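Local structure of multicopper oxidase (Aquifex aeolicus, 6TTD) at residues G197-P202 with E244-R249; G225-T230 with M353-N358; D229-N234 with F361-F366; D437-E442 with V493-P498. The protein probably couples the oxidation of metal ions or, in this laboratory-evolved variant, laccase-type substrates to the reduction of oxygen at its bound copper ions. All coordinates share one frame; numbering follows the deposited sequence.

Contact 1: G197-P202 with E244-R249; sequences GVTDIP and ERKIYR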
loop_
_atom_site.group_PDB
_atom_site.type_symbol
_atom_site.label_atom_id
_atom_site.label_comp_id
_atom_site.label_asym_id
_atom_site.label_seq_id
_atom_site.Cartn_x
_atom_site.Cartn_y
_atom_site.Cartn_z
ATOM N N GLY A 197 -3.284 -11.130 14.657
ATOM C CA GLY A 197 -3.873 -12.378 14.266
ATOM C C GLY A 197 -5.068 -12.766 15.094
ATOM O O GLY A 197 -5.715 -13.779 14.793
ATOM N N VAL A 198 -5.349 -12.019 16.161
ATOM C CA VAL A 198 -6.455 -12.326 17.046
ATOM C C VAL A 198 -7.390 -11.130 17.019
ATOM O O VAL A 198 -8.537 -11.235 16.566
ATOM C CB VAL A 198 -5.973 -12.640 18.469
ATOM C CG1 VAL A 198 -7.154 -12.958 19.343
ATOM C CG2 VAL A 198 -5.027 -13.798 18.429
ATOM N N THR A 199 -6.884 -9.967 17.424
ATOM C CA THR A 199 -7.679 -8.750 17.328
ATOM C C THR A 199 -7.033 -7.683 16.465
ATOM O O THR A 199 -7.645 -6.625 16.275
ATOM C CB THR A 199 -7.944 -8.167 18.712
ATOM O OG1 THR A 199 -6.708 -8.189 19.467
ATOM C CG2 THR A 199 -9.017 -9.011 19.366
ATOM N N ASP A 200 -5.810 -7.907 15.969
ATOM C CA ASP A 200 -5.154 -6.980 15.047
ATOM C C ASP A 200 -4.958 -7.746 13.744
ATOM O O ASP A 200 -4.113 -8.635 13.676
ATOM C CB ASP A 200 -3.837 -6.481 15.643
ATOM C CG ASP A 200 -3.075 -5.467 14.742
ATOM O OD1 ASP A 200 -3.449 -5.176 13.554
ATOM O OD2 ASP A 200 -2.038 -4.970 15.261
ATOM N N ILE A 201 -5.750 -7.420 12.727
ATOM C CA ILE A 201 -5.998 -8.325 11.611
ATOM C C ILE A 201 -5.657 -7.624 10.306
ATOM O O ILE A 201 -6.304 -6.634 9.948
ATOM C CB ILE A 201 -7.463 -8.805 11.566
ATOM C CG1 ILE A 201 -7.917 -9.390 12.917
ATOM C CG2 ILE A 201 -7.718 -9.777 10.308
ATOM C CD1 ILE A 201 -7.238 -10.750 13.310
ATOM N N PRO A 202 -4.711 -8.148 9.531
ATOM C CA PRO A 202 -4.476 -7.611 8.186
ATOM C C PRO A 202 -5.651 -7.957 7.265
ATOM O O PRO A 202 -6.174 -9.076 7.293
ATOM C CB PRO A 202 -3.178 -8.310 7.721
ATOM C CG PRO A 202 -2.684 -9.149 8.937
ATOM C CD PRO A 202 -3.848 -9.291 9.904
ATOM N N GLU A 244 -15.971 -11.367 18.186
ATOM C CA GLU A 244 -16.698 -11.128 19.426
ATOM C C GLU A 244 -17.051 -9.651 19.541
ATOM O O GLU A 244 -16.496 -8.803 18.835
ATOM C CB GLU A 244 -15.837 -11.532 20.615
ATOM C CG GLU A 244 -15.133 -12.869 20.414
ATOM C CD GLU A 244 -14.345 -13.261 21.662
ATOM O OE1 GLU A 244 -14.185 -12.449 22.599
ATOM O OE2 GLU A 244 -13.928 -14.412 21.736
ATOM N N ARG A 245 -17.958 -9.340 20.469
ATOM C CA ARG A 245 -18.376 -7.949 20.688
ATOM C C ARG A 245 -17.253 -7.235 21.456
ATOM O O ARG A 245 -17.242 -7.142 22.683
ATOM C CB ARG A 245 -19.708 -7.898 21.423
ATOM C CG ARG A 245 -20.834 -8.511 20.606
ATOM C CD ARG A 245 -22.285 -8.373 21.297
ATOM N NE ARG A 245 -22.715 -6.975 21.459
ATOM C CZ ARG A 245 -22.652 -6.331 22.602
ATOM N NH1 ARG A 245 -22.206 -6.961 23.669
ATOM N NH2 ARG A 245 -22.995 -5.059 22.684
ATOM N N LYS A 246 -16.253 -6.769 20.715
ATOM C CA LYS A 246 -15.175 -5.986 21.287
ATOM C C LYS A 246 -14.551 -5.179 20.148
ATOM O O LYS A 246 -15.041 -5.206 19.011
ATOM C CB LYS A 246 -14.150 -6.872 21.999
ATOM C CG LYS A 246 -13.449 -7.922 21.154
ATOM C CD LYS A 246 -12.887 -8.946 22.160
ATOM C CE LYS A 246 -11.734 -9.607 21.644
ATOM N NZ LYS A 246 -11.134 -10.404 22.721
ATOM N N ILE A 247 -13.484 -4.424 20.455
ATOM C CA ILE A 247 -12.845 -3.603 19.441
ATOM C C ILE A 247 -11.774 -4.426 18.741
ATOM O O ILE A 247 -10.980 -5.124 19.392
ATOM C CB ILE A 247 -12.251 -2.332 20.063
ATOM C CG1 ILE A 247 -13.404 -1.453 20.624
ATOM C CG2 ILE A 247 -11.293 -1.598 19.024
ATOM C CD1 ILE A 247 -12.905 -0.255 21.452
ATOM N N TYR A 248 -11.786 -4.400 17.428
ATOM C CA TYR A 248 -10.740 -4.996 16.609
ATOM C C TYR A 248 -10.034 -3.896 15.846
ATOM O O TYR A 248 -10.634 -2.855 15.553
ATOM C CB TYR A 248 -11.282 -5.985 15.544
ATOM C CG TYR A 248 -11.767 -7.293 16.143
ATOM C CD1 TYR A 248 -12.918 -7.314 16.911
ATOM C CD2 TYR A 248 -11.084 -8.470 15.945
ATOM C CE1 TYR A 248 -13.390 -8.491 17.443
ATOM C CE2 TYR A 248 -11.572 -9.679 16.447
ATOM C CZ TYR A 248 -12.697 -9.650 17.230
ATOM O OH TYR A 248 -13.214 -10.786 17.793
ATOM N N ARG A 249 -8.772 -4.145 15.501
ATOM C CA ARG A 249 -8.041 -3.317 14.544
ATOM C C ARG A 249 -7.905 -4.077 13.230
ATOM O O ARG A 249 -7.501 -5.259 13.223
ATOM C CB ARG A 249 -6.656 -2.970 15.050
ATOM C CG ARG A 249 -5.852 -2.121 14.075
ATOM C CD ARG A 249 -4.476 -1.882 14.665
ATOM N NE ARG A 249 -3.647 -0.949 13.913
ATOM C CZ ARG A 249 -2.655 -0.262 14.463
ATOM N NH1 ARG A 249 -2.420 -0.442 15.739
ATOM N NH2 ARG A 249 -1.907 0.588 13.743
HETATM O O HOH W 1 -2.075 -3.226 17.339
#

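Contact 2: G225-T230 with M353-N358; sequences GFWGDT and MGMADN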
loop_
_atom_site.group_PDB
_atom_site.type_symbol
_atom_site.label_atom_id
_atom_site.label_comp_id
_atom_site.label_asym_id
_atom_site.label_seq_id
_atom_site.Cartn_x
_atom_site.Cartn_y
_atom_site.Cartn_z
ATOM N N GLY A 225 -5.746 -0.032 -16.399
ATOM C CA GLY A 225 -5.108 -1.071 -15.621
ATOM C C GLY A 225 -5.938 -2.352 -15.599
ATOM O O GLY A 225 -6.979 -2.491 -16.280
ATOM N N PHE A 226 -5.488 -3.294 -14.770
ATOM C CA PHE A 226 -6.100 -4.634 -14.698
ATOM C C PHE A 226 -7.190 -4.688 -13.626
ATOM O O PHE A 226 -6.946 -4.314 -12.487
ATOM C CB PHE A 226 -5.086 -5.749 -14.389
ATOM C CG PHE A 226 -5.756 -7.102 -14.151
ATOM C CD1 PHE A 226 -6.101 -7.922 -15.224
ATOM C CD2 PHE A 226 -6.128 -7.488 -12.869
ATOM C CE1 PHE A 226 -6.761 -9.126 -15.006
ATOM C CE2 PHE A 226 -6.811 -8.697 -12.644
ATOM C CZ PHE A 226 -7.095 -9.508 -13.688
ATOM N N TRP A 227 -8.359 -5.234 -13.975
ATOM C CA TRP A 227 -9.467 -5.353 -13.043
ATOM C C TRP A 227 -9.930 -6.797 -13.025
ATOM O O TRP A 227 -10.239 -7.363 -14.087
ATOM C CB TRP A 227 -10.613 -4.415 -13.474
ATOM C CG TRP A 227 -10.244 -2.966 -13.396
ATOM C CD1 TRP A 227 -9.234 -2.338 -14.083
ATOM C CD2 TRP A 227 -10.848 -1.952 -12.563
ATOM N NE1 TRP A 227 -9.169 -1.017 -13.717
ATOM C CE2 TRP A 227 -10.154 -0.743 -12.803
ATOM C CE3 TRP A 227 -11.911 -1.948 -11.631
ATOM C CZ2 TRP A 227 -10.498 0.469 -12.159
ATOM C CZ3 TRP A 227 -12.254 -0.736 -10.999
ATOM C CH2 TRP A 227 -11.550 0.445 -11.263
ATOM N N GLY A 228 -10.034 -7.378 -11.827
ATOM C CA GLY A 228 -10.371 -8.773 -11.685
ATOM C C GLY A 228 -11.831 -8.996 -11.336
ATOM O O GLY A 228 -12.532 -8.106 -10.854
ATOM N N ASP A 229 -12.304 -10.221 -11.556
ATOM C CA ASP A 229 -13.709 -10.441 -11.262
ATOM C C ASP A 229 -13.951 -11.128 -9.918
ATOM O O ASP A 229 -15.095 -11.176 -9.479
ATOM C CB ASP A 229 -14.404 -11.179 -12.445
ATOM C CG ASP A 229 -13.803 -12.525 -12.754
ATOM O OD1 ASP A 229 -13.109 -13.094 -11.868
ATOM O OD2 ASP A 229 -14.061 -13.027 -13.873
ATOM N N THR A 230 -12.899 -11.499 -9.189
ATOM C CA THR A 230 -12.990 -12.175 -7.900
ATOM C C THR A 230 -12.255 -11.390 -6.825
ATOM O O THR A 230 -11.057 -11.092 -6.974
ATOM C CB THR A 230 -12.382 -13.582 -8.025
ATOM O OG1 THR A 230 -13.101 -14.286 -9.039
ATOM C CG2 THR A 230 -12.443 -14.376 -6.725
ATOM N N MET A 353 -12.009 2.441 -24.017
ATOM C CA MET A 353 -10.874 1.543 -23.976
ATOM C C MET A 353 -10.373 1.312 -22.508
ATOM O O MET A 353 -9.548 2.092 -21.965
ATOM C CB MET A 353 -9.749 2.083 -24.858
ATOM C CG MET A 353 -8.539 1.185 -24.824
ATOM S SD MET A 353 -7.383 1.312 -26.193
ATOM C CE MET A 353 -6.037 0.292 -25.597
ATOM N N GLY A 354 -10.893 0.246 -21.883
ATOM C CA GLY A 354 -10.489 -0.182 -20.549
ATOM C C GLY A 354 -11.346 -1.333 -20.058
ATOM O O GLY A 354 -12.338 -1.703 -20.667
ATOM N N MET A 355 -10.905 -1.948 -18.962
ATOM C CA MET A 355 -11.641 -3.040 -18.325
ATOM C C MET A 355 -12.233 -2.657 -16.954
ATOM O O MET A 355 -12.619 -3.548 -16.178
ATOM C CB MET A 355 -10.761 -4.297 -18.265
ATOM C CG MET A 355 -9.613 -4.230 -17.359
ATOM S SD MET A 355 -8.450 -5.568 -17.769
ATOM C CE MET A 355 -9.357 -7.118 -17.571
ATOM N N ALA A 356 -12.287 -1.361 -16.626
ATOM C CA ALA A 356 -12.745 -0.903 -15.314
ATOM C C ALA A 356 -14.247 -1.072 -15.138
ATOM O O ALA A 356 -15.021 -1.137 -16.096
ATOM C CB ALA A 356 -12.409 0.575 -15.113
ATOM N N ASP A 357 -14.668 -1.143 -13.892
ATOM C CA ASP A 357 -16.084 -1.063 -13.581
ATOM C C ASP A 357 -16.254 -0.144 -12.377
ATOM O O ASP A 357 -15.282 0.310 -11.761
ATOM C CB ASP A 357 -16.697 -2.430 -13.299
ATOM C CG ASP A 357 -16.149 -3.045 -12.038
ATOM O OD1 ASP A 357 -16.668 -2.672 -10.960
ATOM O OD2 ASP A 357 -15.176 -3.846 -12.125
ATOM N N ASN A 358 -17.506 0.172 -12.084
ATOM C CA ASN A 358 -17.871 1.069 -10.987
ATOM C C ASN A 358 -18.945 0.392 -10.149
ATOM O O ASN A 358 -19.889 1.035 -9.677
ATOM C CB ASN A 358 -18.345 2.434 -11.526
ATOM C CG ASN A 358 -18.383 3.554 -10.466
ATOM O OD1 ASN A 358 -17.616 3.597 -9.492
ATOM N ND2 ASN A 358 -19.342 4.440 -10.639
HETATM O O HOH W 2 -8.147 -1.190 -18.448
#

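Contact 3: D229-N234 with F361-F366; sequences DTILVN and FEVMEF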
loop_
_atom_site.group_PDB
_atom_site.type_symbol
_atom_site.label_atom_id
_atom_site.label_comp_id
_atom_site.label_asym_id
_atom_site.label_seq_id
_atom_site.Cartn_x
_atom_site.Cartn_y
_atom_site.Cartn_z
ATOM N N ASP A 229 -12.304 -10.221 -11.556
ATOM C CA ASP A 229 -13.709 -10.441 -11.262
ATOM C C ASP A 229 -13.951 -11.128 -9.918
ATOM O O ASP A 229 -15.095 -11.176 -9.479
ATOM C CB ASP A 229 -14.404 -11.179 -12.445
ATOM C CG ASP A 229 -13.803 -12.525 -12.754
ATOM O OD1 ASP A 229 -13.109 -13.094 -11.868
ATOM O OD2 ASP A 229 -14.061 -13.027 -13.873
ATOM N N THR A 230 -12.899 -11.499 -9.189
ATOM C CA THR A 230 -12.990 -12.175 -7.900
ATOM C C THR A 230 -12.255 -11.390 -6.825
ATOM O O THR A 230 -11.057 -11.092 -6.974
ATOM C CB THR A 230 -12.382 -13.582 -8.025
ATOM O OG1 THR A 230 -13.101 -14.286 -9.039
ATOM C CG2 THR A 230 -12.443 -14.376 -6.725
ATOM N N ILE A 231 -12.961 -11.066 -5.748
ATOM C CA ILE A 231 -12.392 -10.315 -4.629
ATOM C C ILE A 231 -11.837 -11.305 -3.613
ATOM O O ILE A 231 -12.534 -12.250 -3.209
ATOM C CB ILE A 231 -13.425 -9.395 -3.957
ATOM C CG1 ILE A 231 -14.196 -8.584 -5.009
ATOM C CG2 ILE A 231 -12.683 -8.405 -3.059
ATOM C CD1 ILE A 231 -13.288 -7.660 -5.867
ATOM N N LEU A 232 -10.584 -11.098 -3.216
ATOM C CA LEU A 232 -9.896 -11.901 -2.218
ATOM C C LEU A 232 -9.486 -11.001 -1.056
ATOM O O LEU A 232 -9.117 -9.838 -1.241
ATOM C CB LEU A 232 -8.606 -12.554 -2.823
ATOM C CG LEU A 232 -8.872 -13.214 -4.197
ATOM C CD1 LEU A 232 -7.650 -13.692 -4.831
ATOM C CD2 LEU A 232 -9.756 -14.373 -3.925
ATOM N N VAL A 233 -9.504 -11.543 0.146
ATOM C CA VAL A 233 -8.882 -10.887 1.286
ATOM C C VAL A 233 -7.885 -11.909 1.820
ATOM O O VAL A 233 -8.250 -13.073 2.069
ATOM C CB VAL A 233 -9.876 -10.450 2.374
ATOM C CG1 VAL A 233 -9.156 -9.697 3.540
ATOM C CG2 VAL A 233 -10.986 -9.623 1.774
ATOM N N ASN A 234 -6.627 -11.509 1.887
ATOM C CA ASN A 234 -5.570 -12.425 2.284
ATOM C C ASN A 234 -5.623 -13.712 1.466
ATOM O O ASN A 234 -5.478 -14.805 2.016
ATOM C CB ASN A 234 -5.642 -12.739 3.799
ATOM C CG ASN A 234 -5.594 -11.452 4.669
ATOM O OD1 ASN A 234 -5.099 -10.395 4.213
ATOM N ND2 ASN A 234 -6.018 -11.565 5.920
ATOM N N PHE A 361 -20.320 -4.378 -4.442
ATOM C CA PHE A 361 -20.265 -5.802 -4.199
ATOM C C PHE A 361 -19.766 -6.018 -2.785
ATOM O O PHE A 361 -19.141 -5.136 -2.194
ATOM C CB PHE A 361 -19.367 -6.509 -5.216
ATOM C CG PHE A 361 -17.990 -5.870 -5.394
ATOM C CD1 PHE A 361 -17.748 -5.015 -6.466
ATOM C CD2 PHE A 361 -16.937 -6.141 -4.486
ATOM C CE1 PHE A 361 -16.515 -4.414 -6.653
ATOM C CE2 PHE A 361 -15.667 -5.546 -4.662
ATOM C CZ PHE A 361 -15.465 -4.681 -5.747
ATOM N N GLU A 362 -20.091 -7.189 -2.228
ATOM C CA GLU A 362 -19.547 -7.551 -0.928
ATOM C C GLU A 362 -18.083 -7.970 -1.061
ATOM O O GLU A 362 -17.699 -8.627 -2.020
ATOM C CB GLU A 362 -20.349 -8.677 -0.283
ATOM C CG GLU A 362 -19.748 -9.012 1.079
ATOM C CD GLU A 362 -20.315 -10.256 1.735
ATOM O OE1 GLU A 362 -21.562 -10.338 1.890
ATOM O OE2 GLU A 362 -19.528 -11.170 2.077
ATOM N N VAL A 363 -17.273 -7.589 -0.078
ATOM C CA VAL A 363 -15.882 -7.971 0.016
ATOM C C VAL A 363 -15.706 -9.127 0.988
ATOM O O VAL A 363 -15.095 -10.141 0.654
ATOM C CB VAL A 363 -15.033 -6.745 0.454
ATOM C CG1 VAL A 363 -13.561 -7.132 0.734
ATOM C CG2 VAL A 363 -15.071 -5.717 -0.591
ATOM N N MET A 364 -16.234 -9.003 2.201
ATOM C CA MET A 364 -16.195 -10.132 3.138
ATOM C C MET A 364 -17.251 -9.860 4.205
ATOM O O MET A 364 -17.937 -8.842 4.141
ATOM C CB MET A 364 -14.808 -10.298 3.749
ATOM C CG MET A 364 -14.470 -9.177 4.765
ATOM S SD MET A 364 -12.955 -9.559 5.657
ATOM C CE MET A 364 -13.507 -10.912 6.690
ATOM N N GLU A 365 -17.387 -10.757 5.181
ATOM C CA GLU A 365 -18.394 -10.535 6.220
ATOM C C GLU A 365 -17.825 -10.939 7.576
ATOM O O GLU A 365 -16.936 -11.806 7.677
ATOM C CB GLU A 365 -19.715 -11.289 5.981
ATOM C CG GLU A 365 -19.620 -12.837 6.223
ATOM C CD GLU A 365 -20.915 -13.596 5.897
ATOM O OE1 GLU A 365 -21.592 -13.165 4.936
ATOM O OE2 GLU A 365 -21.250 -14.604 6.586
ATOM N N PHE A 366 -18.291 -10.230 8.603
ATOM C CA PHE A 366 -17.942 -10.505 9.987
ATOM C C PHE A 366 -19.174 -11.105 10.641
ATOM O O PHE A 366 -20.295 -10.612 10.459
ATOM C CB PHE A 366 -17.486 -9.240 10.706
ATOM C CG PHE A 366 -16.268 -8.619 10.085
ATOM C CD1 PHE A 366 -14.994 -9.128 10.349
ATOM C CD2 PHE A 366 -16.401 -7.574 9.176
ATOM C CE1 PHE A 366 -13.857 -8.550 9.748
ATOM C CE2 PHE A 366 -15.271 -6.983 8.541
ATOM C CZ PHE A 366 -14.005 -7.469 8.831
#

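Contact 4: D437-E442 with V493-P498; sequences DVVILE and VDMSHP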
loop_
_atom_site.group_PDB
_atom_site.type_symbol
_atom_site.label_atom_id
_atom_site.label_comp_id
_atom_site.label_asym_id
_atom_site.label_seq_id
_atom_site.Cartn_x
_atom_site.Cartn_y
_atom_site.Cartn_z
ATOM N N ASP A 437 14.907 20.705 1.959
ATOM C CA ASP A 437 13.905 21.530 1.265
ATOM C C ASP A 437 12.497 21.086 1.645
ATOM O O ASP A 437 12.238 19.892 1.770
ATOM C CB ASP A 437 14.051 21.429 -0.250
ATOM C CG ASP A 437 15.295 22.134 -0.780
ATOM O OD1 ASP A 437 15.994 22.782 0.029
ATOM O OD2 ASP A 437 15.574 22.029 -2.003
ATOM N N VAL A 438 11.593 22.044 1.846
ATOM C CA VAL A 438 10.155 21.790 1.862
ATOM C C VAL A 438 9.623 22.189 0.488
ATOM O O VAL A 438 9.825 23.321 0.050
ATOM C CB VAL A 438 9.420 22.572 2.962
ATOM C CG1 VAL A 438 7.893 22.322 2.807
ATOM C CG2 VAL A 438 9.917 22.155 4.337
ATOM N N VAL A 439 8.977 21.256 -0.193
ATOM C CA VAL A 439 8.469 21.437 -1.550
ATOM C C VAL A 439 6.976 21.178 -1.494
ATOM O O VAL A 439 6.523 20.319 -0.731
ATOM C CB VAL A 439 9.085 20.461 -2.586
ATOM C CG1 VAL A 439 8.649 20.880 -3.982
ATOM C CG2 VAL A 439 10.536 20.416 -2.503
ATOM N N ILE A 440 6.211 21.897 -2.314
ATOM C CA ILE A 440 4.820 21.577 -2.540
ATOM C C ILE A 440 4.770 20.957 -3.917
ATOM O O ILE A 440 5.202 21.581 -4.883
ATOM C CB ILE A 440 3.942 22.829 -2.451
ATOM C CG1 ILE A 440 3.951 23.320 -1.023
ATOM C CG2 ILE A 440 2.481 22.535 -2.839
ATOM C CD1 ILE A 440 3.321 24.625 -0.928
ATOM N N LEU A 441 4.290 19.717 -4.004
ATOM C CA LEU A 441 4.054 19.066 -5.287
ATOM C C LEU A 441 2.617 19.320 -5.633
ATOM O O LEU A 441 1.737 19.048 -4.821
ATOM C CB LEU A 441 4.298 17.558 -5.237
ATOM C CG LEU A 441 5.705 17.158 -4.827
ATOM C CD1 LEU A 441 5.890 15.647 -4.909
ATOM C CD2 LEU A 441 6.666 17.903 -5.710
ATOM N N GLU A 442 2.376 19.867 -6.816
ATOM C CA GLU A 442 1.014 20.127 -7.248
ATOM C C GLU A 442 0.692 19.245 -8.448
ATOM O O GLU A 442 1.191 19.490 -9.560
ATOM C CB GLU A 442 0.822 21.600 -7.590
ATOM C CG GLU A 442 -0.550 21.862 -8.156
ATOM C CD GLU A 442 -0.760 23.330 -8.446
ATOM O OE1 GLU A 442 -1.167 24.049 -7.497
ATOM O OE2 GLU A 442 -0.470 23.753 -9.603
ATOM N N VAL A 493 5.921 18.210 1.067
ATOM C CA VAL A 493 6.967 17.221 1.338
ATOM C C VAL A 493 8.134 17.912 2.032
ATOM O O VAL A 493 8.719 18.865 1.489
ATOM C CB VAL A 493 7.447 16.527 0.062
ATOM C CG1 VAL A 493 8.190 15.241 0.456
ATOM C CG2 VAL A 493 6.247 16.253 -0.846
ATOM N N ASP A 494 8.453 17.439 3.240
ATOM C CA ASP A 494 9.679 17.831 3.929
ATOM C C ASP A 494 10.775 16.818 3.533
ATOM O O ASP A 494 10.820 15.692 4.024
ATOM C CB ASP A 494 9.440 17.884 5.432
ATOM C CG ASP A 494 10.669 18.328 6.208
ATOM O OD1 ASP A 494 11.724 18.601 5.609
ATOM O OD2 ASP A 494 10.622 18.333 7.436
ATOM N N MET A 495 11.647 17.205 2.610
ATOM C CA MET A 495 12.620 16.266 2.041
ATOM C C MET A 495 13.904 16.285 2.870
ATOM O O MET A 495 14.989 16.569 2.376
ATOM C CB MET A 495 12.885 16.602 0.574
ATOM C CG MET A 495 11.659 16.327 -0.283
ATOM S SD MET A 495 11.911 16.435 -2.089
ATOM C CE MET A 495 10.362 15.781 -2.760
ATOM N N SER A 496 13.769 15.959 4.156
ATOM C CA SER A 496 14.915 15.851 5.065
ATOM C C SER A 496 15.254 14.381 5.248
ATOM O O SER A 496 14.377 13.582 5.603
ATOM C CB SER A 496 14.641 16.460 6.449
ATOM O OG SER A 496 14.237 17.826 6.353
ATOM N N HIS A 497 16.518 14.027 5.047
ATOM C CA HIS A 497 16.918 12.643 5.226
ATOM C C HIS A 497 18.243 12.600 5.983
ATOM O O HIS A 497 19.010 13.573 5.982
ATOM C CB HIS A 497 17.015 11.913 3.867
ATOM C CG HIS A 497 18.135 12.411 2.975
ATOM N ND1 HIS A 497 19.444 11.996 3.101
ATOM C CD2 HIS A 497 18.127 13.297 1.949
ATOM C CE1 HIS A 497 20.190 12.588 2.187
ATOM N NE2 HIS A 497 19.409 13.383 1.477
ATOM N N PRO A 498 18.542 11.478 6.631
ATOM C CA PRO A 498 19.791 11.348 7.381
ATOM C C PRO A 498 20.950 10.739 6.595
ATOM O O PRO A 498 21.961 10.395 7.211
ATOM C CB PRO A 498 19.358 10.408 8.520
ATOM C CG PRO A 498 18.405 9.455 7.864
ATOM C CD PRO A 498 17.679 10.293 6.802
#

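Contact 1: G197-P202 with E244-R249
R249 bonds through both backbone groups to the residues before and after D200, as in a parallel bridge: its N donates to T199 O at 2.8 Å, and its O accepts from I201 N, also at 2.8 Å. The T199 carbonyl receives the first bond almost end-on, at a C=O...N angle of 171°. Farther out, R249 runs extended alongside D200, with CD 3.6 Å from D200 OD1, but the carboxylate and guanidinium make no direct bond. D200 OD1 instead pairs with R251, while D200 OD2 accepts a hydrogen bond from a water, which in turn accepts a weak one from R249 NH1; E185 and D302 hold the guanidinium. T199 OG1 is turned back to E195 N and D193 O, leaving its CG2 over one face of the Y248 ring, 4.2 Å from the ring centroid. Y248 OH is itself occupied, accepting E244 N at 2.8 Å in a nearly straight bond. With a leucine in place of Y248, E244 N would probably lose its acceptor and T199 CG2 the ring face beneath it. Two parallel strands starting side by side, 200-208 and 247-254, are in keeping with the cupredoxin-like beta fold of multicopper oxidase domains.

Contact 2: G225-T230 with M353-N358
W227 lies flat under the chain at A356, and this is where the contact is tight. A356 CA sits over the five-membered ring, 3.6 Å from its centroid and 14° off the normal, a CH-pi contact, while A356 CB reaches W227 CE2 at 3.5 Å. The same face continues under the backbone N of D357, and W227 CZ3 comes within 3.3 Å of D357 O. D357 is fixed here by its carboxylate, in a salt bridge to R259 and a hydrogen bond to S359, and the indole by a bond from NE1 to M224 O.

M355 flanks the indole and runs past it in the opposite direction. With CG between the backbone N and the carbonyl carbon (chi1 69°), its chain turns back toward 225-227, setting CG 3.3 Å from G225 O and CE 4.1 Å from F226 CD1. Its sulfur approaches the F226 ring obliquely, 5.1 Å from the centroid, in a Met-aromatic contact.

The other end is looser. A water links G225 O, 2.8 Å away, to M355 N, and beyond it G354 and M353 are exposed, M353 being poorly ordered where the chain emerges from the unmodelled residues 327-352. Between the segments pass dispersion, a sulfur-aromatic contact and one shared water, consistent with a mobile methionine-rich loop that becomes ordered where M355 to D357 settle on W227; G225 lies about 8 Å from a bound copper ion.

Contact 3: D229-N234 with F361-F366
I231 meets F361 with the branch that carries CG1 and CD1: both carbons stand 3.4 Å from CE2 of the ring, and the two side chains cross at about a right angle. The approach is oblique to the ring. A chi1 of 50° tucks the F361 ring over its own backbone and toward I231. The other branch of I231, CG2, turns to V363 CG1 at 4.1 Å. That same methyl of V363 is also touched by V233 CG2, at 3.7 Å, so V363 CG1 fits against both residues of the opposite strand. V233 CG1 then reaches, more loosely, to M364 SD at 4.4 Å.

All of this is apolar. The strand axes are 7.1 Å apart at closest approach and run 30° from parallel, and the backbones share no hydrogen bond; the strands face each other through their side chains and do not pair edge to edge. Behind the first shell, I205 and D207 lie against I231, and L203 and L49 against V233. On the other strand L318 touches both V363 and M364, which form a classic beta bulge opposite it; M364 also rests on P239 and M241, and F361 on N320 and R259.

Each strand is fixed by neighbours of its own. Strand 230-233 pairs antiparallel with 200-208 and 236-237, entered through a second bulge at D229 and T230 opposite K208, whereas strand 361-370 runs between 315-321, antiparallel, and 239-244, parallel. The contact is largely buried packing between separately paired strands, with V233, V363 and M364 as its buried part.

Contact 4: D437-E442 with V493-P498
V439 and V493 pair their backbones in antiparallel fashion, the strand axes at 148°, through V439 N to V493 O at 2.9 Å and V493 N to V439 O at 2.8 Å; M495 N adds a bond to D437 O at 2.9 Å. V438 and D494 form the non-hydrogen-bonded pair next along, and the hydrogen on V438 CA also points at V493 O.

The side chains divide over the two faces. On one, V493 CG2 lies 4.1 Å from L441 CG, and M495, its chain extended beyond CG, sets SD 4.2 Å from V439 CG2. This face looks inward: V493 meets F458 and F460, and M495 touches Y523 and V525. On the other, V438 CG2 stands 4.2 Å from D494 OD1, with I388 and A393 also against V438. The D494 carboxylate swings away from its backbone N (chi1 -178°), and OD1 accepts a hydrogen bond from S496 OG at 2.7 Å, on the syn side but 31° out of the carboxylate plane. Putting a valine at D494 is likely to leave S496 OG without this acceptor and free to turn, loosening the chain at S496.

Strands 437-445 and 488-495 belong to one sheet, and M495 packs on strand 520-525 of another; this fits the cupredoxin-type beta sandwich in which H451, C509 and H514 bind a copper ion.

Contacts 1 and 3 are buried, while contacts 2 and 4 are only partly so. The first three share one region of the chain: contact 2 runs into contact 3 through D229 and T230, and contact 3 touches contact 1 where N234 ND2 probably bonds to P202 O, strands 200-208 and 230-233 being neighbours. Contact 4 stands apart, about 36 Å from contact 1 between centres, in a later part of the chain. Contacts 1 and 4 are strand pairings, parallel and antiparallel respectively, with charge and water prominent in contact 1. Contact 3 is apolar packing between strands that do not pair, and contact 2 joins two loops by an indole face, sulfur and one water.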